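Local coordinates for putative ABC transporter, periplasmic binding protein, amino acid (Neisseria gonorrhoeae, PDB 2YLN) that serves as the solute receptor for L-cystine, closing around it and probably handing it to an ABC transporter for uptake, at residues A[58-63]-A[99-104]; A[62-67]-A[120-125]; A[68-73]-A[81-86]; A[104-109]-A[169-174]. The protein carries 1 engineered substitution. One frame throughout, in Å; residues are numbered along the deposited sequence.

Contact 1: residues A[58-63]-A[99-104]; sequences TVTVGT and EFKETQ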
loop_
_atom_site.group_PDB
_atom_site.type_symbol
_atom_site.label_atom_id
_atom_site.label_comp_id
_atom_site.label_asym_id
_atom_site.label_seq_id
_atom_site.Cartn_x
_atom_site.Cartn_y
_atom_site.Cartn_z
ATOM N N THR A 58 10.895 20.971 1.241
ATOM C CA THR A 58 10.002 20.043 1.943
ATOM C C THR A 58 9.110 19.317 0.933
ATOM O O THR A 58 8.593 19.967 0.020
ATOM C CB THR A 58 9.125 20.841 2.972
ATOM O OG1 THR A 58 9.989 21.551 3.866
ATOM C CG2 THR A 58 8.253 19.908 3.757
ATOM N N VAL A 59 8.940 18.034 1.142
ATOM C CA VAL A 59 8.116 17.152 0.308
ATOM C C VAL A 59 7.004 16.570 1.209
ATOM O O VAL A 59 7.292 16.109 2.297
ATOM C CB VAL A 59 8.935 16.088 -0.364
ATOM C CG1 VAL A 59 8.123 15.042 -1.111
ATOM C CG2 VAL A 59 9.965 16.720 -1.312
ATOM N N THR A 60 5.756 16.550 0.729
ATOM C CA THR A 60 4.651 15.977 1.457
ATOM C C THR A 60 4.277 14.621 0.885
ATOM O O THR A 60 4.275 14.416 -0.348
ATOM C CB THR A 60 3.464 16.932 1.449
ATOM O OG1 THR A 60 3.082 17.178 0.110
ATOM C CG2 THR A 60 3.790 18.227 2.201
ATOM N N VAL A 61 3.943 13.687 1.778
ATOM C CA VAL A 61 3.714 12.294 1.433
ATOM C C VAL A 61 2.392 11.841 1.985
ATOM O O VAL A 61 2.209 11.854 3.208
ATOM C CB VAL A 61 4.851 11.387 1.904
ATOM C CG1 VAL A 61 4.579 9.923 1.560
ATOM C CG2 VAL A 61 6.175 11.877 1.356
ATOM N N GLY A 62 1.491 11.369 1.147
ATOM C CA GLY A 62 0.274 10.763 1.600
ATOM C C GLY A 62 0.482 9.295 1.992
ATOM O O GLY A 62 1.150 8.533 1.296
ATOM N N THR A 63 -0.100 8.948 3.141
ATOM C CA THR A 63 -0.039 7.583 3.658
ATOM C C THR A 63 -1.165 7.401 4.638
ATOM O O THR A 63 -1.663 8.380 5.195
ATOM C CB THR A 63 1.382 7.340 4.296
ATOM O OG1 THR A 63 1.628 5.936 4.425
ATOM C CG2 THR A 63 1.527 7.964 5.641
ATOM N N GLU A 99 7.174 15.430 5.225
ATOM C CA GLU A 99 5.980 15.538 6.077
ATOM C C GLU A 99 4.958 14.485 5.582
ATOM O O GLU A 99 4.654 14.479 4.397
ATOM C CB GLU A 99 5.382 16.906 6.014
ATOM C CG GLU A 99 6.233 17.992 6.660
ATOM C CD GLU A 99 6.309 17.867 8.098
ATOM O OE1 GLU A 99 5.305 17.681 8.738
ATOM O OE2 GLU A 99 7.398 18.194 8.638
ATOM N N PHE A 100 4.450 13.680 6.491
ATOM C CA PHE A 100 3.433 12.704 6.157
ATOM C C PHE A 100 2.052 13.244 6.470
ATOM O O PHE A 100 1.796 13.758 7.562
ATOM C CB PHE A 100 3.675 11.423 6.951
ATOM C CG PHE A 100 4.914 10.708 6.548
ATOM C CD1 PHE A 100 4.969 9.881 5.447
ATOM C CD2 PHE A 100 6.100 10.854 7.275
ATOM C CE1 PHE A 100 6.108 9.208 5.086
ATOM C CE2 PHE A 100 7.282 10.248 6.895
ATOM C CZ PHE A 100 7.289 9.396 5.805
ATOM N N LYS A 101 1.163 13.148 5.502
ATOM C CA LYS A 101 -0.220 13.646 5.542
ATOM C C LYS A 101 -1.138 12.410 5.638
ATOM O O LYS A 101 -1.415 11.769 4.620
ATOM C CB LYS A 101 -0.498 14.497 4.279
ATOM C CG LYS A 101 0.206 15.875 4.403
ATOM C CD LYS A 101 -0.290 16.921 3.439
ATOM C CE LYS A 101 -1.799 17.420 3.728
ATOM N NZ LYS A 101 -2.127 18.218 4.994
ATOM N N GLU A 102 -1.553 12.073 6.858
ATOM C CA GLU A 102 -2.308 10.869 7.024
ATOM C C GLU A 102 -3.681 11.049 6.390
ATOM O O GLU A 102 -4.386 12.041 6.606
ATOM C CB GLU A 102 -2.382 10.424 8.477
ATOM C CG GLU A 102 -0.985 10.087 8.992
ATOM C CD GLU A 102 -0.885 9.583 10.381
ATOM O OE1 GLU A 102 -1.629 8.752 10.781
ATOM O OE2 GLU A 102 0.021 10.038 11.078
ATOM N N THR A 103 -4.057 10.059 5.598
ATOM C CA THR A 103 -5.184 10.186 4.660
ATOM C C THR A 103 -5.963 8.897 4.580
ATOM O O THR A 103 -5.346 7.827 4.428
ATOM C CB THR A 103 -4.673 10.629 3.307
ATOM O OG1 THR A 103 -3.962 11.872 3.444
ATOM C CG2 THR A 103 -5.766 10.799 2.277
ATOM N N GLN A 104 -7.301 8.959 4.592
ATOM C CA GLN A 104 -8.145 7.803 4.326
ATOM C C GLN A 104 -7.820 7.228 2.966
ATOM O O GLN A 104 -7.668 7.969 1.976
ATOM C CB GLN A 104 -9.622 8.201 4.359
ATOM C CG GLN A 104 -10.135 8.651 5.689
ATOM C CD GLN A 104 -9.963 7.665 6.825
ATOM O OE1 GLN A 104 -9.263 7.931 7.863
ATOM N NE2 GLN A 104 -10.540 6.543 6.684
#
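Val61 and Phe100 are paired across the parallel neighbours 58-63 and 97-102, the two strands of a beta-alpha-beta crossover whose connection includes helix 82-94. Their side chains leave the same face of the sheet and run side by side. Val61 CG1 lies 3.9 Å from Phe100 CD1, and Val61 CB packs against the same ring atom. Thr63 brings its CG2 methyl obliquely to Phe100 CD1, also at 3.9 Å. Its hydroxyl, anti to the backbone N (chi1 -162°), is turned elsewhere and bonds to Thr71 OG1; one branch of this threonine serves apolar packing, the other polar contact. Thr87 of helix 82-94 touches both Val61 and Phe100, and Val84 also covers the ring; branched and aromatic groups suit this layer between sheet and helix.

Beneath the side chains runs a ladder of backbone bonds: Glu99 N to Val59 O at 3.0 Å, Val61 N to Glu99 O at 2.8 Å, and Lys101 N to Val61 O at 2.8 Å. Thr60, Glu99 and Lys101 occupy the other face, and the charged ends of Glu99 and Lys101 lead away from the contact. The ladder slackens at a weak bond from Thr63 N to Lys101 O, 3.4 Å. That carbonyl also takes the hydroxyl of Thr103, whose OG1 sits above the carbonyl plane, 2.8 Å from Lys101 O.

Contact 2: residues A[62-67]-A[120-125]; sequences GTEGTY and VANQVG. With CYS (cysteine), chain C; CYS (cysteine), chain B.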
loop_
_atom_site.group_PDB
_atom_site.type_symbol
_atom_site.label_atom_id
_atom_site.label_comp_id
_atom_site.label_asym_id
_atom_site.label_seq_id
_atom_site.Cartn_x
_atom_site.Cartn_y
_atom_site.Cartn_z
ATOM N N GLY A 62 1.491 11.369 1.147
ATOM C CA GLY A 62 0.274 10.763 1.600
ATOM C C GLY A 62 0.482 9.295 1.992
ATOM O O GLY A 62 1.150 8.533 1.296
ATOM N N THR A 63 -0.100 8.948 3.141
ATOM C CA THR A 63 -0.039 7.583 3.658
ATOM C C THR A 63 -1.165 7.401 4.638
ATOM O O THR A 63 -1.663 8.380 5.195
ATOM C CB THR A 63 1.382 7.340 4.296
ATOM O OG1 THR A 63 1.628 5.936 4.425
ATOM C CG2 THR A 63 1.527 7.964 5.641
ATOM N N GLU A 64 -1.594 6.188 4.881
ATOM C CA GLU A 64 -2.760 5.948 5.757
ATOM C C GLU A 64 -2.479 6.099 7.211
ATOM O O GLU A 64 -3.282 6.673 7.945
ATOM C CB GLU A 64 -3.369 4.567 5.523
ATOM C CG GLU A 64 -4.081 4.366 4.176
ATOM C CD GLU A 64 -4.606 2.969 4.049
ATOM O OE1 GLU A 64 -3.798 2.100 3.650
ATOM O OE2 GLU A 64 -5.747 2.695 4.452
ATOM N N GLY A 65 -1.409 5.461 7.705
ATOM C CA GLY A 65 -1.151 5.419 9.129
ATOM C C GLY A 65 -2.006 4.416 9.887
ATOM O O GLY A 65 -1.902 4.375 11.113
ATOM N N THR A 66 -2.778 3.595 9.189
ATOM C CA THR A 66 -3.745 2.664 9.770
ATOM C C THR A 66 -3.662 1.296 9.110
ATOM O O THR A 66 -4.643 0.528 9.073
ATOM C CB THR A 66 -5.132 3.228 9.654
ATOM O OG1 THR A 66 -5.421 3.429 8.268
ATOM C CG2 THR A 66 -5.304 4.554 10.392
ATOM N N TYR A 67 -2.478 0.914 8.588
ATOM C CA TYR A 67 -2.318 -0.272 7.733
ATOM C C TYR A 67 -1.013 -0.982 8.077
ATOM O O TYR A 67 -0.029 -0.867 7.318
ATOM C CB TYR A 67 -2.432 0.110 6.289
ATOM C CG TYR A 67 -2.400 -0.982 5.262
ATOM C CD1 TYR A 67 -3.065 -2.194 5.417
ATOM C CD2 TYR A 67 -1.755 -0.765 4.070
ATOM C CE1 TYR A 67 -3.117 -3.120 4.432
ATOM C CE2 TYR A 67 -1.816 -1.695 3.022
ATOM C CZ TYR A 67 -2.557 -2.869 3.209
ATOM O OH TYR A 67 -2.640 -3.743 2.136
ATOM N N VAL A 120 2.602 9.632 -2.965
ATOM C CA VAL A 120 1.959 8.624 -2.149
ATOM C C VAL A 120 2.924 7.467 -1.874
ATOM O O VAL A 120 3.617 6.993 -2.787
ATOM C CB VAL A 120 0.679 8.073 -2.807
ATOM C CG1 VAL A 120 0.100 6.891 -2.050
ATOM C CG2 VAL A 120 -0.356 9.199 -2.873
ATOM N N ALA A 121 3.001 7.063 -0.621
ATOM C CA ALA A 121 3.779 5.902 -0.172
ATOM C C ALA A 121 2.824 4.992 0.593
ATOM O O ALA A 121 2.569 5.203 1.810
ATOM C CB ALA A 121 4.957 6.296 0.692
ATOM N N ASN A 122 2.228 4.030 -0.081
ATOM C CA ASN A 122 1.165 3.255 0.527
ATOM C C ASN A 122 0.860 1.974 -0.252
ATOM O O ASN A 122 -0.284 1.660 -0.571
ATOM C CB ASN A 122 -0.086 4.094 0.651
ATOM C CG ASN A 122 -0.942 3.725 1.848
ATOM O OD1 ASN A 122 -0.909 4.430 2.848
ATOM N ND2 ASN A 122 -1.702 2.649 1.787
ATOM N N GLN A 123 1.927 1.198 -0.572
ATOM C CA GLN A 123 1.754 -0.075 -1.247
ATOM C C GLN A 123 0.950 0.075 -2.555
ATOM O O GLN A 123 0.115 -0.775 -2.881
ATOM C CB GLN A 123 1.157 -1.132 -0.342
ATOM C CG GLN A 123 2.105 -1.578 0.774
ATOM C CD GLN A 123 3.299 -2.300 0.205
ATOM O OE1 GLN A 123 3.138 -3.342 -0.446
ATOM N NE2 GLN A 123 4.501 -1.768 0.357
ATOM N N VAL A 124 1.302 1.093 -3.327
ATOM C CA VAL A 124 0.602 1.371 -4.576
ATOM C C VAL A 124 1.448 0.989 -5.795
ATOM O O VAL A 124 2.583 1.412 -5.920
ATOM C CB VAL A 124 0.215 2.899 -4.690
ATOM C CG1 VAL A 124 -0.517 3.203 -5.935
ATOM C CG2 VAL A 124 -0.619 3.281 -3.489
ATOM N N GLY A 125 0.815 0.264 -6.694
ATOM C CA GLY A 125 1.275 0.104 -8.069
ATOM C C GLY A 125 0.272 0.745 -9.017
ATOM O O GLY A 125 -0.844 1.129 -8.664
HETATM N N CYS C . -5.094 -0.318 3.606
HETATM C CA CYS C . -6.286 -0.121 2.746
HETATM C C CYS C . -7.052 -1.454 2.693
HETATM O O CYS C . -6.599 -2.411 3.374
HETATM C CB CYS C . -5.865 0.289 1.360
HETATM S SG CYS C . -4.897 -1.046 0.528
HETATM O OXT CYS C . -8.046 -1.456 1.994
HETATM N N CYS B . -2.514 -1.652 -2.678
HETATM C CA CYS B . -3.592 -0.649 -2.561
HETATM C C CYS B . -3.853 0.030 -3.907
HETATM O O CYS B . -2.875 0.124 -4.680
HETATM C CB CYS B . -3.229 0.426 -1.532
HETATM S SG CYS B . -3.010 -0.205 0.130
HETATM O OXT CYS B . -4.998 0.476 -4.120
#
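Glu64 and Asn122 hold each other by two bonds, one to the backbone and one between side chains. From Glu64 CB, 3.6 Å from Asn122 OD1, the chain passes through CG, which also packs on that amide oxygen, and continues extended (chi2 179°) to the carboxylate. There Glu64 OE1 accepts from Asn122 ND2 at 2.9 Å, on its anti side. The amino N of the chain C cysteine also donates to Glu64 OE1, at 2.7 Å; OE2 adds a weak bond to the same nitrogen. Asn122 suits its place because its amide serves both ways: OD1 accepts from Glu64 N at 2.8 Å while ND2 donates to the carboxylate, fixing the rotation of the amide.

These residues lie where the parallel strands 58-63 and 119-120 end, the usual place for a ligand-binding loop in a two-lobed type 2 periplasmic binding protein. The strands are joined by Ala121 N to Gly62 O at 3.0 Å, and Thr63 OG1 donates to Ala121 O just beyond.

Tyr67 adds an aromatic face to the seat of the amino group: the chain C cysteine nitrogen stands 3.1 Å above the centre of its ring, consistent with a cation-pi interaction if, as is likely, it is protonated. Asn209 receives the Tyr67 hydroxyl. The chain B cysteine, the other half of the cystine, donates through its amino N to Gln123 O at 2.8 Å, and Arg131 also bonds to this cysteine.

Contact 3: residues A[68-73]-A[81-86]; sequences APFTYH and GYDVEV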
loop_
_atom_site.group_PDB
_atom_site.type_symbol
_atom_site.label_atom_id
_atom_site.label_comp_id
_atom_site.label_asym_id
_atom_site.label_seq_id
_atom_site.Cartn_x
_atom_site.Cartn_y
_atom_site.Cartn_z
ATOM N N ALA A 68 -0.967 -1.700 9.172
ATOM C CA ALA A 68 0.213 -2.450 9.578
ATOM C C ALA A 68 0.419 -3.592 8.587
ATOM O O ALA A 68 -0.535 -4.204 8.130
ATOM C CB ALA A 68 0.108 -2.942 10.971
ATOM N N PRO A 69 1.676 -3.966 8.265
ATOM C CA PRO A 69 2.948 -3.439 8.790
ATOM C C PRO A 69 3.575 -2.379 7.867
ATOM O O PRO A 69 4.762 -2.101 7.958
ATOM C CB PRO A 69 3.821 -4.690 8.863
ATOM C CG PRO A 69 3.408 -5.412 7.635
ATOM C CD PRO A 69 1.918 -5.205 7.534
ATOM N N PHE A 70 2.767 -1.787 6.990
ATOM C CA PHE A 70 3.240 -0.864 5.957
ATOM C C PHE A 70 3.275 0.588 6.429
ATOM O O PHE A 70 4.183 1.344 6.015
ATOM C CB PHE A 70 2.361 -0.999 4.701
ATOM C CG PHE A 70 2.434 -2.348 4.086
ATOM C CD1 PHE A 70 3.594 -2.857 3.498
ATOM C CD2 PHE A 70 1.341 -3.224 4.009
ATOM C CE1 PHE A 70 3.646 -4.062 2.880
ATOM C CE2 PHE A 70 1.393 -4.447 3.356
ATOM C CZ PHE A 70 2.552 -4.865 2.757
ATOM N N THR A 71 2.247 1.039 7.153
ATOM C CA THR A 71 2.109 2.450 7.492
ATOM C C THR A 71 1.137 2.470 8.677
ATOM O O THR A 71 -0.072 2.250 8.496
ATOM C CB THR A 71 1.618 3.251 6.293
ATOM O OG1 THR A 71 1.266 4.567 6.771
ATOM C CG2 THR A 71 0.479 2.688 5.539
ATOM N N TYR A 72 1.696 2.641 9.880
ATOM C CA TYR A 72 0.884 2.478 11.096
ATOM C C TYR A 72 1.537 3.182 12.244
ATOM O O TYR A 72 2.669 3.601 12.141
ATOM C CB TYR A 72 0.699 0.939 11.402
ATOM C CG TYR A 72 1.930 0.210 11.863
ATOM C CD1 TYR A 72 2.847 -0.234 10.948
ATOM C CD2 TYR A 72 2.173 0.031 13.181
ATOM C CE1 TYR A 72 3.980 -0.909 11.372
ATOM C CE2 TYR A 72 3.333 -0.593 13.622
ATOM C CZ TYR A 72 4.261 -1.031 12.707
ATOM O OH TYR A 72 5.416 -1.718 13.098
ATOM N N HIS A 73 0.822 3.296 13.366
ATOM C CA HIS A 73 1.411 3.840 14.554
ATOM C C HIS A 73 1.767 2.759 15.525
ATOM O O HIS A 73 0.974 1.875 15.799
ATOM C CB HIS A 73 0.450 4.834 15.243
ATOM C CG HIS A 73 0.263 6.098 14.464
ATOM N ND1 HIS A 73 0.951 7.278 14.726
ATOM C CD2 HIS A 73 -0.425 6.325 13.356
ATOM C CE1 HIS A 73 0.630 8.164 13.799
ATOM N NE2 HIS A 73 -0.259 7.635 12.988
ATOM N N GLY A 81 6.239 1.755 9.968
ATOM C CA GLY A 81 5.858 0.831 8.929
ATOM C C GLY A 81 6.844 0.892 7.769
ATOM O O GLY A 81 7.515 1.884 7.562
ATOM N N TYR A 82 6.855 -0.186 6.986
ATOM C CA TYR A 82 7.853 -0.289 5.911
ATOM C C TYR A 82 7.816 0.891 4.975
ATOM O O TYR A 82 8.863 1.475 4.678
ATOM C CB TYR A 82 7.602 -1.604 5.151
ATOM C CG TYR A 82 8.610 -1.820 4.031
ATOM C CD1 TYR A 82 9.840 -2.356 4.346
ATOM C CD2 TYR A 82 8.331 -1.561 2.717
ATOM C CE1 TYR A 82 10.749 -2.618 3.334
ATOM C CE2 TYR A 82 9.222 -1.811 1.718
ATOM C CZ TYR A 82 10.445 -2.365 2.022
ATOM O OH TYR A 82 11.389 -2.682 1.068
ATOM N N ASP A 83 6.651 1.264 4.469
ATOM C CA ASP A 83 6.594 2.325 3.476
ATOM C C ASP A 83 7.061 3.680 4.038
ATOM O O ASP A 83 7.709 4.477 3.372
ATOM C CB ASP A 83 5.200 2.518 2.885
ATOM C CG ASP A 83 4.727 1.359 2.056
ATOM O OD1 ASP A 83 4.782 0.187 2.498
ATOM O OD2 ASP A 83 4.311 1.588 0.877
ATOM N N VAL A 84 6.659 3.921 5.290
ATOM C CA VAL A 84 7.042 5.145 5.968
ATOM C C VAL A 84 8.573 5.191 6.150
ATOM O O VAL A 84 9.199 6.235 5.916
ATOM C CB VAL A 84 6.300 5.261 7.317
ATOM C CG1 VAL A 84 6.838 6.397 8.165
ATOM C CG2 VAL A 84 4.814 5.442 7.051
ATOM N N GLU A 85 9.152 4.111 6.656
ATOM C CA GLU A 85 10.580 4.078 6.914
ATOM C C GLU A 85 11.385 4.150 5.613
ATOM O O GLU A 85 12.417 4.799 5.564
ATOM C CB GLU A 85 10.965 2.890 7.788
ATOM C CG GLU A 85 10.303 2.873 9.143
ATOM C CD GLU A 85 10.523 4.058 10.062
ATOM O OE1 GLU A 85 11.372 4.932 9.773
ATOM O OE2 GLU A 85 9.853 4.120 11.093
ATOM N N VAL A 86 10.924 3.489 4.539
ATOM C CA VAL A 86 11.579 3.616 3.271
ATOM C C VAL A 86 11.564 5.092 2.826
ATOM O O VAL A 86 12.552 5.631 2.375
ATOM C CB VAL A 86 10.937 2.727 2.196
ATOM C CG1 VAL A 86 11.460 3.056 0.822
ATOM C CG2 VAL A 86 11.225 1.251 2.469
#
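The carbonyls of Pro69 and Phe70 receive the first amides of helix 82-94, Tyr82 N to Pro69 O at 3.0 Å and Asp83 N to Phe70 O at 2.9 Å, each donor lying in the carbonyl plane on a lone pair. Amides of a first helical turn have no partner within the helix; here the loop 68-70, earlier in the chain than the hairpin, supplies two acceptors. Gly81 takes the N-cap position with a positive phi of 108°, a backbone shape that favours glycine, and Tyr72 CE1 rests 3.5 Å from Gly81 CA.

The loop connects strands 66-67 and 71-73 of the small antiparallel sheet, whose last strand, 79-80, leads into the helix. Phe70 and Thr71 both face Tyr67, forming a classic beta bulge.

Asp83 stands with its carboxylate plane nearly perpendicular to the Phe70 ring, at 89°, and OD1 approaches Phe70 CD1 obliquely at 3.4 Å. With CG anti to the carbonyl carbon (chi1 -67°), the acid group stays beside its own backbone N at the helix start, which would probably favour its charged form. Asp83 OD2 bonds to Tyr141 OH and to Gln123 N in the ligand-binding loop. Farther along, Val84 CG2 packs on Thr71 OG1 at 3.7 Å.

Contact 4: residues A[104-109]-A[169-174]; sequences QWDSMM and QSLTSN. With CYS (cysteine), chain B; CYS (cysteine), chain C.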
loop_
_atom_site.group_PDB
_atom_site.type_symbol
_atom_site.label_atom_id
_atom_site.label_comp_id
_atom_site.label_asym_id
_atom_site.label_seq_id
_atom_site.Cartn_x
_atom_site.Cartn_y
_atom_site.Cartn_z
ATOM N N GLN A 104 -7.301 8.959 4.592
ATOM C CA GLN A 104 -8.145 7.803 4.326
ATOM C C GLN A 104 -7.820 7.228 2.966
ATOM O O GLN A 104 -7.668 7.969 1.976
ATOM C CB GLN A 104 -9.622 8.201 4.359
ATOM C CG GLN A 104 -10.135 8.651 5.689
ATOM C CD GLN A 104 -9.963 7.665 6.825
ATOM O OE1 GLN A 104 -9.263 7.931 7.863
ATOM N NE2 GLN A 104 -10.540 6.543 6.684
ATOM N N TRP A 105 -7.834 5.904 2.850
ATOM C CA TRP A 105 -7.493 5.289 1.582
ATOM C C TRP A 105 -8.325 5.818 0.438
ATOM O O TRP A 105 -7.821 6.144 -0.634
ATOM C CB TRP A 105 -7.550 3.723 1.600
ATOM C CG TRP A 105 -7.249 3.310 0.214
ATOM C CD1 TRP A 105 -8.145 3.080 -0.798
ATOM C CD2 TRP A 105 -6.015 3.491 -0.470
ATOM N NE1 TRP A 105 -7.552 3.073 -2.013
ATOM C CE2 TRP A 105 -6.237 3.385 -1.830
ATOM C CE3 TRP A 105 -4.706 3.819 -0.040
ATOM C CZ2 TRP A 105 -5.277 3.608 -2.760
ATOM C CZ3 TRP A 105 -3.740 4.024 -0.980
ATOM C CH2 TRP A 105 -4.025 3.964 -2.296
ATOM N N ASP A 106 -9.652 5.918 0.614
ATOM C CA ASP A 106 -10.494 6.311 -0.484
ATOM C C ASP A 106 -10.370 7.728 -0.888
ATOM O O ASP A 106 -10.936 8.141 -1.917
ATOM C CB ASP A 106 -11.941 5.853 -0.234
ATOM C CG ASP A 106 -12.144 4.320 -0.398
ATOM O OD1 ASP A 106 -11.451 3.724 -1.196
ATOM O OD2 ASP A 106 -12.975 3.766 0.250
ATOM N N SER A 107 -9.575 8.516 -0.196
ATOM C CA SER A 107 -9.203 9.876 -0.518
ATOM C C SER A 107 -7.775 9.985 -1.094
ATOM O O SER A 107 -7.336 11.081 -1.433
ATOM C CB SER A 107 -9.316 10.809 0.674
ATOM O OG SER A 107 -10.658 10.884 1.133
ATOM N N MET A 108 -7.029 8.876 -1.100
ATOM C CA MET A 108 -5.584 8.953 -1.327
ATOM C C MET A 108 -5.208 9.391 -2.735
ATOM O O MET A 108 -4.475 10.353 -2.924
ATOM C CB MET A 108 -4.937 7.625 -0.973
ATOM C CG MET A 108 -3.427 7.702 -0.932
ATOM S SD MET A 108 -2.794 8.543 0.573
ATOM C CE MET A 108 -3.162 7.255 1.797
ATOM N N MET A 109 -5.664 8.641 -3.733
ATOM C CA MET A 109 -5.252 8.936 -5.106
ATOM C C MET A 109 -5.941 10.180 -5.625
ATOM O O MET A 109 -5.323 10.957 -6.343
ATOM C CB MET A 109 -5.438 7.708 -6.019
ATOM C CG MET A 109 -4.724 6.475 -5.511
ATOM S SD MET A 109 -2.983 6.693 -4.985
ATOM C CE MET A 109 -2.196 7.093 -6.518
ATOM N N GLN A 169 -14.383 -4.094 1.542
ATOM C CA GLN A 169 -13.213 -3.467 0.944
ATOM C C GLN A 169 -13.234 -1.974 1.069
ATOM O O GLN A 169 -14.319 -1.370 1.140
ATOM C CB GLN A 169 -13.158 -3.740 -0.577
ATOM C CG GLN A 169 -13.256 -5.181 -1.024
ATOM C CD GLN A 169 -12.056 -6.100 -0.762
ATOM O OE1 GLN A 169 -12.202 -7.296 -0.995
ATOM N NE2 GLN A 169 -10.917 -5.561 -0.324
ATOM N N SER A 170 -12.074 -1.357 1.037
ATOM C CA SER A 170 -11.967 0.001 0.637
ATOM C C SER A 170 -12.301 0.097 -0.864
ATOM O O SER A 170 -11.781 -0.664 -1.672
ATOM C CB SER A 170 -10.603 0.598 0.951
ATOM O OG SER A 170 -9.573 -0.098 0.256
ATOM N N LEU A 171 -13.243 0.961 -1.242
ATOM C CA LEU A 171 -13.835 0.894 -2.579
ATOM C C LEU A 171 -12.888 1.159 -3.718
ATOM O O LEU A 171 -13.040 0.616 -4.808
ATOM C CB LEU A 171 -15.010 1.774 -2.704
ATOM C CG LEU A 171 -16.155 1.479 -1.775
ATOM C CD1 LEU A 171 -17.285 2.488 -2.121
ATOM C CD2 LEU A 171 -16.567 -0.001 -1.798
ATOM N N THR A 172 -11.939 2.076 -3.504
ATOM C CA THR A 172 -11.076 2.554 -4.582
ATOM C C THR A 172 -9.731 1.871 -4.587
ATOM O O THR A 172 -8.904 2.170 -5.448
ATOM C CB THR A 172 -10.829 4.087 -4.467
ATOM O OG1 THR A 172 -9.978 4.321 -3.345
ATOM C CG2 THR A 172 -12.151 4.864 -4.375
ATOM N N SER A 173 -9.474 0.959 -3.654
ATOM C CA SER A 173 -8.213 0.215 -3.689
ATOM C C SER A 173 -8.195 -0.702 -4.865
ATOM O O SER A 173 -9.239 -1.080 -5.415
ATOM C CB SER A 173 -7.990 -0.534 -2.356
ATOM O OG SER A 173 -8.988 -1.499 -2.178
ATOM N N ASN A 174 -7.032 -1.201 -5.236
ATOM C CA ASN A 174 -6.980 -2.248 -6.192
ATOM C C ASN A 174 -7.806 -3.442 -5.802
ATOM O O ASN A 174 -8.423 -4.119 -6.641
ATOM C CB ASN A 174 -5.548 -2.632 -6.594
ATOM C CG ASN A 174 -4.745 -3.277 -5.493
ATOM O OD1 ASN A 174 -4.579 -2.740 -4.405
ATOM N ND2 ASN A 174 -4.285 -4.484 -5.790
HETATM N N CYS B . -2.514 -1.652 -2.678
HETATM C CA CYS B . -3.592 -0.649 -2.561
HETATM C C CYS B . -3.853 0.030 -3.907
HETATM O O CYS B . -2.875 0.124 -4.680
HETATM C CB CYS B . -3.229 0.426 -1.532
HETATM S SG CYS B . -3.010 -0.205 0.130
HETATM O OXT CYS B . -4.998 0.476 -4.120
HETATM N N CYS C . -5.094 -0.318 3.606
HETATM C CA CYS C . -6.286 -0.121 2.746
HETATM C C CYS C . -7.052 -1.454 2.693
HETATM O O CYS C . -6.599 -2.411 3.374
HETATM C CB CYS C . -5.865 0.289 1.360
HETATM S SG CYS C . -4.897 -1.046 0.528
HETATM O OXT CYS C . -8.046 -1.456 1.994
HETATM O O HOH W 1 -7.488 6.340 -3.452
#
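Trp105 meets the turn 170-173 through the pyrrole side of its indole, where CD1 lies 3.6 Å from Ser170 OG. With chi1 at 177° the indole swings away from its own backbone N and lies against the bound cystine: CB of the chain C cysteine stands 3.3 Å above one face, beside CB of the chain B cysteine. Met108 CB and a water cover the opposite face. A broad, flat side chain suits a place where it must span both halves of the ligand.

Asp106 comes next and grips the type I beta turn. Its OD1 accepts from Thr172 OG1 at 2.7 Å through the anti lone pair, and from Thr172 N at 2.9 Å from above the carboxylate plane; OD2 takes Leu171 N at 3.2 Å on its syn side. The water bridges onward, linking Trp105 O, Met109 N and Thr172 OG1.

On the other segment, Ser170 OG donates to OXT of the chain C cysteine at 2.7 Å, and Asn174 N, at the start of helix 174-181, donates to OXT of the chain B cysteine at 2.9 Å. Since the two segments belong to different lobes, the three bonds to Asp106 probably form only when the lobes have come together, consistent with a latch for the closed, cystine-bound form.

In the fold
From the N terminus, strand 58-63 opens both contact 1 and contact 2, which share Gly62 and Thr63. Contact 3 closes first, a short loop that joins the small antiparallel sheet to helix 82-94 and lies within the longer loops of contacts 1 and 2. Contact 1 closes next, at strand 97-102, completing the crossover. Contact 4 opens just afterwards, at 104-109, before contact 2 closes at 120-125, so these two cross along the chain; both touch the two halves of the bound cystine. Contact 4 closes last, at 169-174, and reaches the other lobe, whereas contacts 1, 2 and 3 tie together the first. The centres of contacts 3 and 4 are about 17 Å apart.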